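Local coordinates for PbSGBP-B lipoprotein (Prevotella bryantii B14, PDB 6D2Y) that probably binds polysaccharide at the surface of Prevotella bryantii as a glycan-binding lipoprotein, and holds a magnesium ion in its C-terminal beta-sandwich domain, at residues 271-276 with 427-431; 281-285 with 296-300; 333-337 with 419-423; 337-343 with 353-359. All blocks are in the same frame, centred on the assembly; numbering follows the deposited sequence.

Interaction 1: 271-276 with 427-431; sequences NGKWND and FLIKG
This is a loop-on-strand contact at the end of strand 423-428 in the C-terminal beta-sandwich domain: the irregular segment 271-276, which precedes strand 279-282, lies along that strand end and the residues that follow it. The two run roughly antiparallel, their end-to-end directions 157° apart, and bury 338 Å² between them. They come closest at Gly272 and Lys430, with CA atoms 4.7 Å apart, and diverge to 7.9 Å between the CA atoms of Asp276 and Phe427. One direct hydrogen bond fixes the close end, Lys430 N to Gly272 O (3.0 Å, 165° at the hydrogen). Gly272 has phi/psi 64/37, and a CB there would clash with Lys430 CB. Where the backbones separate, water 1 lies 2.7 Å from Lys273 O and 2.8 Å from Leu428 O, and accepts a weak hydrogen bond from Asn275 N (2.7 Å). Trp274 (chi1 t, chi2 -57°) presents a ring face to the edge of Phe427 (chi1 t), a T-shaped pair with the centroid of its five-membered ring 5.0 Å from that of Phe427 and planes at 83°; Ile429 CD1 reaches Trp274 CE3 at 3.5 Å. Within the loop, Trp274 NE1 donates to Asp276 OD2 over a very short 2.4 Å. The Lys430 ammonium forms a salt bridge with Asp441. Thus one backbone bond and the water hold the Gly272 end and middle, while Trp274-Phe427-Ile429 packing holds the other end.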
loop_
_atom_site.group_PDB
_atom_site.type_symbol
_atom_site.label_atom_id
_atom_site.label_comp_id
_atom_site.label_asym_id
_atom_site.label_seq_id
_atom_site.Cartn_x
_atom_site.Cartn_y
_atom_site.Cartn_z
ATOM N N ASN A 271 -19.677 4.920 20.918
ATOM C CA ASN A 271 -20.371 3.888 20.160
ATOM C C ASN A 271 -20.541 4.248 18.687
ATOM O O ASN A 271 -21.227 3.519 17.963
ATOM C CB ASN A 271 -21.738 3.600 20.791
ATOM C CG ASN A 271 -22.726 4.735 20.595
ATOM O OD1 ASN A 271 -22.340 5.892 20.421
ATOM N ND2 ASN A 271 -24.014 4.409 20.625
ATOM N N GLY A 272 -19.941 5.346 18.235
ATOM C CA GLY A 272 -20.007 5.723 16.829
ATOM C C GLY A 272 -21.400 6.048 16.336
ATOM O O GLY A 272 -21.740 5.731 15.188
ATOM N N LYS A 273 -22.214 6.686 17.177
ATOM C CA LYS A 273 -23.602 6.953 16.832
ATOM C C LYS A 273 -23.694 7.860 15.610
ATOM O O LYS A 273 -22.801 8.667 15.339
ATOM C CB LYS A 273 -24.329 7.585 18.023
ATOM C CG LYS A 273 -25.825 7.780 17.822
ATOM C CD LYS A 273 -26.434 8.654 18.907
ATOM C CE LYS A 273 -27.674 8.006 19.506
ATOM N NZ LYS A 273 -28.067 8.632 20.799
ATOM N N TRP A 274 -24.789 7.702 14.864
ATOM C CA TRP A 274 -25.029 8.496 13.665
ATOM C C TRP A 274 -24.960 9.985 13.980
ATOM O O TRP A 274 -25.658 10.483 14.867
ATOM C CB TRP A 274 -26.394 8.142 13.067
ATOM C CG TRP A 274 -26.682 8.776 11.726
ATOM C CD1 TRP A 274 -26.677 10.111 11.426
ATOM C CD2 TRP A 274 -27.037 8.099 10.512
ATOM N NE1 TRP A 274 -26.994 10.303 10.105
ATOM C CE2 TRP A 274 -27.221 9.085 9.521
ATOM C CE3 TRP A 274 -27.214 6.756 10.167
ATOM C CZ2 TRP A 274 -27.574 8.769 8.209
ATOM C CZ3 TRP A 274 -27.562 6.444 8.864
ATOM C CH2 TRP A 274 -27.739 7.447 7.901
ATOM N N ASN A 275 -24.110 10.686 13.236
ATOM C CA ASN A 275 -23.941 12.130 13.366
ATOM C C ASN A 275 -23.459 12.637 12.012
ATOM O O ASN A 275 -22.322 12.356 11.614
ATOM C CB ASN A 275 -22.947 12.469 14.479
ATOM C CG ASN A 275 -22.941 13.947 14.836
ATOM O OD1 ASN A 275 -23.412 14.787 14.072
ATOM N ND2 ASN A 275 -22.382 14.273 16.002
ATOM N N ASP A 276 -24.325 13.366 11.298
ATOM C CA ASP A 276 -23.994 13.866 9.965
ATOM C C ASP A 276 -22.870 14.897 9.962
ATOM O O ASP A 276 -22.435 15.304 8.875
ATOM C CB ASP A 276 -25.232 14.474 9.290
ATOM C CG ASP A 276 -26.435 13.549 9.318
ATOM O OD1 ASP A 276 -27.561 14.028 9.547
ATOM O OD2 ASP A 276 -26.229 12.322 9.119
ATOM N N PHE A 427 -18.210 8.520 5.615
ATOM C CA PHE A 427 -19.031 8.650 6.814
ATOM C C PHE A 427 -18.337 7.951 7.973
ATOM O O PHE A 427 -18.087 6.742 7.914
ATOM C CB PHE A 427 -20.426 8.061 6.581
ATOM C CG PHE A 427 -21.470 8.555 7.545
ATOM C CD1 PHE A 427 -21.158 9.493 8.514
ATOM C CD2 PHE A 427 -22.768 8.075 7.482
ATOM C CE1 PHE A 427 -22.119 9.942 9.401
ATOM C CE2 PHE A 427 -23.733 8.521 8.366
ATOM C CZ PHE A 427 -23.408 9.455 9.327
ATOM N N LEU A 428 -18.031 8.713 9.020
ATOM C CA LEU A 428 -17.492 8.169 10.264
ATOM C C LEU A 428 -18.663 7.702 11.115
ATOM O O LEU A 428 -19.326 8.507 11.771
ATOM C CB LEU A 428 -16.676 9.224 11.001
ATOM C CG LEU A 428 -15.179 9.384 10.747
ATOM C CD1 LEU A 428 -14.846 9.365 9.266
ATOM C CD2 LEU A 428 -14.729 10.689 11.376
ATOM N N ILE A 429 -18.927 6.399 11.110
ATOM C CA ILE A 429 -20.096 5.874 11.806
ATOM C C ILE A 429 -19.897 4.384 12.038
ATOM O O ILE A 429 -19.326 3.679 11.202
ATOM C CB ILE A 429 -21.393 6.162 11.011
ATOM C CG1 ILE A 429 -22.621 5.659 11.772
ATOM C CG2 ILE A 429 -21.324 5.541 9.624
ATOM C CD1 ILE A 429 -23.922 5.975 11.086
ATOM N N LYS A 430 -20.364 3.915 13.192
ATOM C CA LYS A 430 -20.477 2.492 13.483
ATOM C C LYS A 430 -21.919 2.075 13.215
ATOM O O LYS A 430 -22.837 2.505 13.919
ATOM C CB LYS A 430 -20.072 2.188 14.923
ATOM C CG LYS A 430 -20.337 0.752 15.337
ATOM C CD LYS A 430 -20.672 0.649 16.815
ATOM C CE LYS A 430 -20.696 -0.799 17.268
ATOM N NZ LYS A 430 -20.139 -0.980 18.635
ATOM N N GLY A 431 -22.115 1.247 12.190
ATOM C CA GLY A 431 -23.447 0.803 11.849
ATOM C C GLY A 431 -23.893 -0.393 12.664
ATOM O O GLY A 431 -23.090 -1.159 13.195
HETATM O O HOH W 1 -21.769 9.335 12.974
#

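Interaction 2: 281-285 with 296-300; sequences EYWAG and HPRLC
Segment 281-285 leaves strand 279-282, an outer strand of a four-stranded sheet in the beta-sandwich domain, after Tyr282 and continues as an extended loop to Gly285 (phi/psi 104/168, where a side chain would jam against the preceding carbonyl); in segment 296-300, His296 has a positive phi (59/76), Pro297 and Arg298 are extended, and the short, weakly bonded helix 299-302 follows. Their touching parts run 118° apart, with CA distances of 5.0 Å for Gly285-His296 and 5.1 Å for Ala284-Arg298. Gly285 N donates to His296 O (2.9 Å, 167°), and His296 ND1, with chi1 m, donates to Gly285 O (2.9 Å, 137°). Tyr282 (chi1 t) extends across the gap so that its OH donates to Pro297 O (2.7 Å), while its CE2 packs on Leu299 CD2 at 3.6 Å. Trp283, whose CA-to-CB bond points away from 296-300, bonds Asn425 OD1 through NE1. All three cross-contact bonds end on main-chain carbonyls (Gly285, His296 and Pro297 O), fastening the post-strand loop to the helix lead-in.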
loop_
_atom_site.group_PDB
_atom_site.type_symbol
_atom_site.label_atom_id
_atom_site.label_comp_id
_atom_site.label_asym_id
_atom_site.label_seq_id
_atom_site.Cartn_x
_atom_site.Cartn_y
_atom_site.Cartn_z
ATOM N N GLU A 281 -20.283 13.989 1.372
ATOM C CA GLU A 281 -21.142 13.392 0.357
ATOM C C GLU A 281 -20.924 14.090 -0.976
ATOM O O GLU A 281 -21.157 15.298 -1.092
ATOM C CB GLU A 281 -22.615 13.473 0.772
ATOM C CG GLU A 281 -22.909 12.917 2.163
ATOM C CD GLU A 281 -24.046 13.642 2.868
ATOM O OE1 GLU A 281 -24.610 14.590 2.281
ATOM O OE2 GLU A 281 -24.379 13.257 4.009
ATOM N N TYR A 282 -20.479 13.333 -1.977
ATOM C CA TYR A 282 -20.479 13.785 -3.365
ATOM C C TYR A 282 -21.438 12.900 -4.150
ATOM O O TYR A 282 -21.137 11.732 -4.419
ATOM C CB TYR A 282 -19.086 13.747 -3.991
ATOM C CG TYR A 282 -19.114 14.148 -5.453
ATOM C CD1 TYR A 282 -19.060 15.485 -5.826
ATOM C CD2 TYR A 282 -19.227 13.194 -6.459
ATOM C CE1 TYR A 282 -19.104 15.859 -7.156
ATOM C CE2 TYR A 282 -19.275 13.561 -7.791
ATOM C CZ TYR A 282 -19.211 14.895 -8.133
ATOM O OH TYR A 282 -19.252 15.267 -9.458
ATOM N N TRP A 283 -22.581 13.458 -4.526
ATOM C CA TRP A 283 -23.577 12.754 -5.324
ATOM C C TRP A 283 -23.564 13.338 -6.730
ATOM O O TRP A 283 -23.677 14.556 -6.900
ATOM C CB TRP A 283 -24.963 12.863 -4.688
ATOM C CG TRP A 283 -24.992 12.428 -3.245
ATOM C CD1 TRP A 283 -24.098 11.606 -2.617
ATOM C CD2 TRP A 283 -25.963 12.792 -2.255
ATOM N NE1 TRP A 283 -24.453 11.439 -1.300
ATOM C CE2 TRP A 283 -25.594 12.155 -1.053
ATOM C CE3 TRP A 283 -27.109 13.593 -2.269
ATOM C CZ2 TRP A 283 -26.329 12.296 0.123
ATOM C CZ3 TRP A 283 -27.837 13.731 -1.102
ATOM C CH2 TRP A 283 -27.445 13.087 0.078
ATOM N N ALA A 284 -23.402 12.472 -7.728
ATOM C CA ALA A 284 -23.364 12.924 -9.112
ATOM C C ALA A 284 -24.719 13.481 -9.532
ATOM O O ALA A 284 -25.770 13.006 -9.091
ATOM C CB ALA A 284 -22.962 11.775 -10.036
ATOM N N GLY A 285 -24.687 14.492 -10.387
ATOM C CA GLY A 285 -25.882 15.158 -10.861
ATOM C C GLY A 285 -26.081 16.506 -10.188
ATOM O O GLY A 285 -25.425 16.853 -9.204
ATOM N N HIS A 296 -21.591 18.373 -11.952
ATOM C CA HIS A 296 -21.307 17.277 -11.031
ATOM C C HIS A 296 -21.275 15.948 -11.776
ATOM O O HIS A 296 -22.221 15.157 -11.675
ATOM C CB HIS A 296 -22.335 17.224 -9.900
ATOM C CG HIS A 296 -22.408 18.478 -9.088
ATOM N ND1 HIS A 296 -23.452 18.748 -8.228
ATOM C CD2 HIS A 296 -21.565 19.533 -8.997
ATOM C CE1 HIS A 296 -23.251 19.917 -7.647
ATOM N NE2 HIS A 296 -22.113 20.413 -8.095
ATOM N N PRO A 297 -20.206 15.658 -12.513
ATOM C CA PRO A 297 -20.166 14.420 -13.297
ATOM C C PRO A 297 -20.018 13.195 -12.411
ATOM O O PRO A 297 -19.662 13.276 -11.232
ATOM C CB PRO A 297 -18.932 14.607 -14.183
ATOM C CG PRO A 297 -18.033 15.481 -13.363
ATOM C CD PRO A 297 -18.938 16.407 -12.592
ATOM N N ARG A 298 -20.302 12.040 -13.006
ATOM C CA ARG A 298 -20.044 10.775 -12.336
ATOM C C ARG A 298 -18.545 10.600 -12.133
ATOM O O ARG A 298 -17.738 10.941 -13.003
ATOM C CB ARG A 298 -20.614 9.615 -13.156
ATOM C CG ARG A 298 -22.128 9.489 -13.066
ATOM C CD ARG A 298 -22.744 8.883 -14.322
ATOM N NE ARG A 298 -22.260 7.532 -14.596
ATOM C CZ ARG A 298 -21.636 7.176 -15.714
ATOM N NH1 ARG A 298 -21.424 8.069 -16.672
ATOM N NH2 ARG A 298 -21.230 5.926 -15.879
ATOM N N LEU A 299 -18.166 10.074 -10.967
ATOM C CA LEU A 299 -16.747 9.923 -10.666
ATOM C C LEU A 299 -16.072 8.933 -11.607
ATOM O O LEU A 299 -14.872 9.053 -11.875
ATOM C CB LEU A 299 -16.564 9.494 -9.211
ATOM C CG LEU A 299 -16.993 10.543 -8.186
ATOM C CD1 LEU A 299 -16.813 10.016 -6.778
ATOM C CD2 LEU A 299 -16.205 11.829 -8.384
ATOM N N CYS A 300 -16.824 7.961 -12.130
ATOM C CA CYS A 300 -16.252 7.005 -13.071
ATOM C C CYS A 300 -15.935 7.637 -14.421
ATOM O O CYS A 300 -15.210 7.033 -15.219
ATOM C CB CYS A 300 -17.201 5.824 -13.263
ATOM S SG CYS A 300 -18.877 6.293 -13.739
#

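Interaction 3: 333-337 with 419-423; sequences IFGSP and NDFSS
Gly335 supplies the polar core. Its N donates to Ser423 O (2.9 Å, 147°), and its O accepts from both Ser423 N (2.9 Å, 164°) and Ser422 N (3.1 Å, 138°). Within segment 419-423, Ser422 OG donates to Asn419 O over a very short 2.4 Å. Gly335 and Ser423 form an antiparallel hydrogen-bonded pair, CA atoms 5.0 Å apart; with Ser422 also facing Gly335, this is a classic beta bulge, at the point where a loop with 3-10 turns at 419-420 enters strand 423-428 beside strand 330-335 of the sandwich sheet. Ser422 has phi/psi -95/-40, Ser423 -123/160. CA-H...O contacts extend the pairing, from Phe334 CA to Ser423 O (3.4 Å) and from Ser336 CA to Asn419 O (3.5 Å). Beyond the backbone, the edge of Phe421 (chi1 m) meets the face of Phe334 (chi1 m) in a T-shaped pair, centroids 5.0 Å apart and planes at 82°. Phe421 also stacks on Phe305 and meets Phe415 edge-to-face, joining the pair to a larger aromatic cluster. Pro337 CD lies 3.2 Å from Ser422 OG.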
loop_
_atom_site.group_PDB
_atom_site.type_symbol
_atom_site.label_atom_id
_atom_site.label_comp_id
_atom_site.label_asym_id
_atom_site.label_seq_id
_atom_site.Cartn_x
_atom_site.Cartn_y
_atom_site.Cartn_z
ATOM N N ILE A 333 -17.980 4.724 0.952
ATOM C CA ILE A 333 -19.001 4.030 0.173
ATOM C C ILE A 333 -19.075 4.646 -1.218
ATOM O O ILE A 333 -19.388 5.835 -1.363
ATOM C CB ILE A 333 -20.380 4.084 0.852
ATOM C CG1 ILE A 333 -20.261 3.874 2.364
ATOM C CG2 ILE A 333 -21.309 3.045 0.250
ATOM C CD1 ILE A 333 -20.447 5.145 3.167
ATOM N N PHE A 334 -18.802 3.835 -2.237
ATOM C CA PHE A 334 -19.066 4.199 -3.620
ATOM C C PHE A 334 -20.478 3.769 -3.995
ATOM O O PHE A 334 -20.999 2.775 -3.484
ATOM C CB PHE A 334 -18.055 3.547 -4.565
ATOM C CG PHE A 334 -16.753 4.291 -4.671
ATOM C CD1 PHE A 334 -16.664 5.449 -5.424
ATOM C CD2 PHE A 334 -15.613 3.820 -4.037
ATOM C CE1 PHE A 334 -15.470 6.133 -5.533
ATOM C CE2 PHE A 334 -14.414 4.499 -4.144
ATOM C CZ PHE A 334 -14.342 5.658 -4.891
ATOM N N GLY A 335 -21.092 4.523 -4.893
ATOM C CA GLY A 335 -22.470 4.256 -5.267
ATOM C C GLY A 335 -22.734 4.572 -6.718
ATOM O O GLY A 335 -22.105 5.458 -7.307
ATOM N N SER A 336 -23.673 3.837 -7.295
ATOM C CA SER A 336 -24.161 4.035 -8.646
ATOM C C SER A 336 -25.290 5.056 -8.651
ATOM O O SER A 336 -25.877 5.354 -7.606
ATOM C CB SER A 336 -24.650 2.706 -9.224
ATOM O OG SER A 336 -25.820 2.260 -8.561
ATOM N N PRO A 337 -25.617 5.627 -9.815
ATOM C CA PRO A 337 -26.787 6.514 -9.884
ATOM C C PRO A 337 -28.075 5.815 -9.498
ATOM O O PRO A 337 -29.018 6.485 -9.046
ATOM C CB PRO A 337 -26.809 6.957 -11.354
ATOM C CG PRO A 337 -25.417 6.783 -11.820
ATOM C CD PRO A 337 -24.907 5.569 -11.105
ATOM N N ASN A 419 -19.819 1.810 -13.491
ATOM C CA ASN A 419 -20.875 2.750 -13.135
ATOM C C ASN A 419 -21.117 2.806 -11.634
ATOM O O ASN A 419 -21.716 3.774 -11.151
ATOM C CB ASN A 419 -22.170 2.376 -13.855
ATOM C CG ASN A 419 -22.218 2.898 -15.274
ATOM O OD1 ASN A 419 -22.446 4.086 -15.500
ATOM N ND2 ASN A 419 -22.012 2.011 -16.241
ATOM N N ASP A 420 -20.670 1.798 -10.886
ATOM C CA ASP A 420 -20.831 1.790 -9.437
ATOM C C ASP A 420 -19.892 2.761 -8.733
ATOM O O ASP A 420 -19.971 2.890 -7.506
ATOM C CB ASP A 420 -20.623 0.372 -8.901
ATOM C CG ASP A 420 -21.575 -0.635 -9.527
ATOM O OD1 ASP A 420 -21.564 -0.771 -10.768
ATOM O OD2 ASP A 420 -22.338 -1.286 -8.784
ATOM N N PHE A 421 -19.015 3.443 -9.468
ATOM C CA PHE A 421 -18.139 4.455 -8.888
ATOM C C PHE A 421 -18.551 5.844 -9.358
ATOM O O PHE A 421 -17.710 6.619 -9.823
ATOM C CB PHE A 421 -16.679 4.191 -9.264
ATOM C CG PHE A 421 -16.180 2.832 -8.868
ATOM C CD1 PHE A 421 -15.918 2.532 -7.542
ATOM C CD2 PHE A 421 -15.970 1.854 -9.825
ATOM C CE1 PHE A 421 -15.456 1.282 -7.181
ATOM C CE2 PHE A 421 -15.510 0.603 -9.469
ATOM C CZ PHE A 421 -15.252 0.317 -8.146
ATOM N N SER A 422 -19.840 6.163 -9.259
ATOM C CA SER A 422 -20.352 7.453 -9.711
ATOM C C SER A 422 -20.437 8.481 -8.587
ATOM O O SER A 422 -20.138 9.662 -8.805
ATOM C CB SER A 422 -21.731 7.280 -10.349
ATOM O OG SER A 422 -21.768 6.171 -11.229
ATOM N N SER A 423 -20.852 8.056 -7.393
ATOM C CA SER A 423 -20.921 8.919 -6.224
ATOM C C SER A 423 -20.075 8.331 -5.103
ATOM O O SER A 423 -19.759 7.138 -5.094
ATOM C CB SER A 423 -22.367 9.110 -5.754
ATOM O OG SER A 423 -23.167 9.663 -6.781
#

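Interaction 4: 337-343 with 353-359; sequences PSQISLG and VTLAGCN
Two parts of the long loop between strands 330-335 and 372-374 of the beta-sandwich domain meet here, side by side in broadly the same sense, without forming regular strands. Residues 337-339 take helical backbone angles and Ile340 and Ser341 are extended; CA atoms pair as Ser338-Leu355 (5.1 Å), Ile340-Ala356 (5.2 Å), Leu342-Cys358 (5.5 Å) and Gly343-Gly357 (4.8 Å). Backbone hydrogen bonds run from Ala356 N to Pro337 O (3.3 Å) and from Cys358 N to Gly343 O (3.1 Å), with a weak one from Ser341 N to Gly357 O (3.4 Å). Side chains add two: Gly357 N donates to Ser341 OG (3.0 Å; Ser341 chi1 p), and Asn359 ND2 to Gln339 O (3.0 Å). Within 353-359, Asn359 ND2 also bonds Gly357 O (3.2 Å). Gly357 has phi/psi 73/-175. Apolar packing joins Pro337 CB to Leu355 CD2 (3.6 Å) and Val353 CG1 (3.9 Å). Leu342 CD1 touches Cys358 SG at 3.9 Å, and Gly343 N makes a weak hydrogen bond to that same SG at 3.6 Å.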
loop_
_atom_site.group_PDB
_atom_site.type_symbol
_atom_site.label_atom_id
_atom_site.label_comp_id
_atom_site.label_asym_id
_atom_site.label_seq_id
_atom_site.Cartn_x
_atom_site.Cartn_y
_atom_site.Cartn_z
ATOM N N PRO A 337 -25.617 5.627 -9.815
ATOM C CA PRO A 337 -26.787 6.514 -9.884
ATOM C C PRO A 337 -28.075 5.815 -9.498
ATOM O O PRO A 337 -29.018 6.485 -9.046
ATOM C CB PRO A 337 -26.809 6.957 -11.354
ATOM C CG PRO A 337 -25.417 6.783 -11.820
ATOM C CD PRO A 337 -24.907 5.569 -11.105
ATOM N N SER A 338 -28.141 4.490 -9.655
ATOM C CA SER A 338 -29.288 3.747 -9.162
ATOM C C SER A 338 -29.453 3.869 -7.650
ATOM O O SER A 338 -30.573 3.768 -7.150
ATOM C CB SER A 338 -29.148 2.279 -9.581
ATOM O OG SER A 338 -29.817 1.423 -8.673
ATOM N N GLN A 339 -28.372 4.080 -6.909
ATOM C CA GLN A 339 -28.441 4.111 -5.451
ATOM C C GLN A 339 -28.554 5.526 -4.894
ATOM O O GLN A 339 -29.259 5.747 -3.902
ATOM C CB GLN A 339 -27.203 3.432 -4.853
ATOM C CG GLN A 339 -27.092 1.963 -5.194
ATOM C CD GLN A 339 -25.751 1.386 -4.783
ATOM O OE1 GLN A 339 -24.749 1.557 -5.479
ATOM N NE2 GLN A 339 -25.726 0.688 -3.654
ATOM N N ILE A 340 -27.868 6.487 -5.507
ATOM C CA ILE A 340 -27.788 7.840 -4.970
ATOM C C ILE A 340 -27.475 8.791 -6.117
ATOM O O ILE A 340 -26.713 8.459 -7.029
ATOM C CB ILE A 340 -26.729 7.931 -3.843
ATOM C CG1 ILE A 340 -26.672 9.347 -3.268
ATOM C CG2 ILE A 340 -25.360 7.495 -4.347
ATOM C CD1 ILE A 340 -27.964 9.787 -2.625
ATOM N N SER A 341 -28.075 9.977 -6.061
ATOM C CA SER A 341 -27.810 11.035 -7.026
ATOM C C SER A 341 -28.288 12.347 -6.424
ATOM O O SER A 341 -29.109 12.361 -5.503
ATOM C CB SER A 341 -28.503 10.769 -8.367
ATOM O OG SER A 341 -29.912 10.745 -8.214
ATOM N N LEU A 342 -27.759 13.450 -6.945
ATOM C CA LEU A 342 -28.161 14.780 -6.492
ATOM C C LEU A 342 -29.311 15.253 -7.369
ATOM O O LEU A 342 -29.098 15.786 -8.460
ATOM C CB LEU A 342 -26.993 15.757 -6.538
ATOM C CG LEU A 342 -27.342 17.149 -6.005
ATOM C CD1 LEU A 342 -27.566 17.109 -4.500
ATOM C CD2 LEU A 342 -26.277 18.169 -6.369
ATOM N N GLY A 343 -30.534 15.056 -6.893
ATOM C CA GLY A 343 -31.704 15.463 -7.647
ATOM C C GLY A 343 -32.946 14.782 -7.104
ATOM O O GLY A 343 -32.957 14.281 -5.981
ATOM N N VAL A 353 -30.520 5.157 -16.715
ATOM C CA VAL A 353 -30.615 4.747 -15.319
ATOM C C VAL A 353 -31.690 5.578 -14.634
ATOM O O VAL A 353 -31.742 6.801 -14.796
ATOM C CB VAL A 353 -29.261 4.909 -14.605
ATOM C CG1 VAL A 353 -29.389 4.575 -13.126
ATOM C CG2 VAL A 353 -28.204 4.038 -15.264
ATOM N N THR A 354 -32.551 4.915 -13.865
ATOM C CA THR A 354 -33.538 5.608 -13.043
ATOM C C THR A 354 -32.852 6.082 -11.767
ATOM O O THR A 354 -32.503 5.271 -10.902
ATOM C CB THR A 354 -34.719 4.694 -12.733
ATOM O OG1 THR A 354 -35.097 3.986 -13.920
ATOM C CG2 THR A 354 -35.906 5.509 -12.243
ATOM N N LEU A 355 -32.650 7.391 -11.651
ATOM C CA LEU A 355 -31.919 7.943 -10.521
ATOM C C LEU A 355 -32.702 7.770 -9.226
ATOM O O LEU A 355 -33.935 7.830 -9.202
ATOM C CB LEU A 355 -31.617 9.425 -10.747
ATOM C CG LEU A 355 -30.828 9.801 -12.000
ATOM C CD1 LEU A 355 -30.291 11.214 -11.875
ATOM C CD2 LEU A 355 -29.700 8.819 -12.248
ATOM N N ALA A 356 -31.967 7.558 -8.135
ATOM C CA ALA A 356 -32.586 7.398 -6.827
ATOM C C ALA A 356 -32.884 8.723 -6.143
ATOM O O ALA A 356 -33.670 8.743 -5.190
ATOM C CB ALA A 356 -31.690 6.548 -5.923
ATOM N N GLY A 357 -32.289 9.819 -6.602
ATOM C CA GLY A 357 -32.459 11.088 -5.929
ATOM C C GLY A 357 -31.686 11.132 -4.619
ATOM O O GLY A 357 -30.940 10.219 -4.262
ATOM N N CYS A 358 -31.878 12.233 -3.899
ATOM C CA CYS A 358 -31.197 12.422 -2.625
ATOM C C CYS A 358 -31.759 11.475 -1.574
ATOM O O CYS A 358 -32.978 11.368 -1.407
ATOM C CB CYS A 358 -31.337 13.870 -2.157
ATOM S SG CYS A 358 -30.626 15.100 -3.272
ATOM N N ASN A 359 -30.868 10.789 -0.863
ATOM C CA ASN A 359 -31.268 9.895 0.214
ATOM C C ASN A 359 -30.049 9.584 1.066
ATOM O O ASN A 359 -28.908 9.814 0.658
ATOM C CB ASN A 359 -31.892 8.602 -0.324
ATOM C CG ASN A 359 -30.858 7.650 -0.897
ATOM O OD1 ASN A 359 -30.290 6.828 -0.178
ATOM N ND2 ASN A 359 -30.614 7.754 -2.198
#

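All four contacts belong to the C-terminal sandwich domain. Interactions 2, 3 and 4 cluster, with centres 8 to 10 Å apart, whereas interaction 1 lies 21 to 23 Å from each of them. Interactions 1, 2 and 3 reach one four-stranded sheet, in which strand 423-428 lies between strands 279-282 and 330-335. Along the chain, interaction 1 encloses the others; interaction 2 comes before interaction 3, which in turn encloses interaction 4 and shares Pro337 with it. Ala284 links the cluster: its N probably bonds Ser423 OG (3.0 Å) and its O probably bonds Leu342 N (3.0 Å). The loops of interactions 2, 3 and 4 touch one another, whereas interaction 1 meets the same sheet separately.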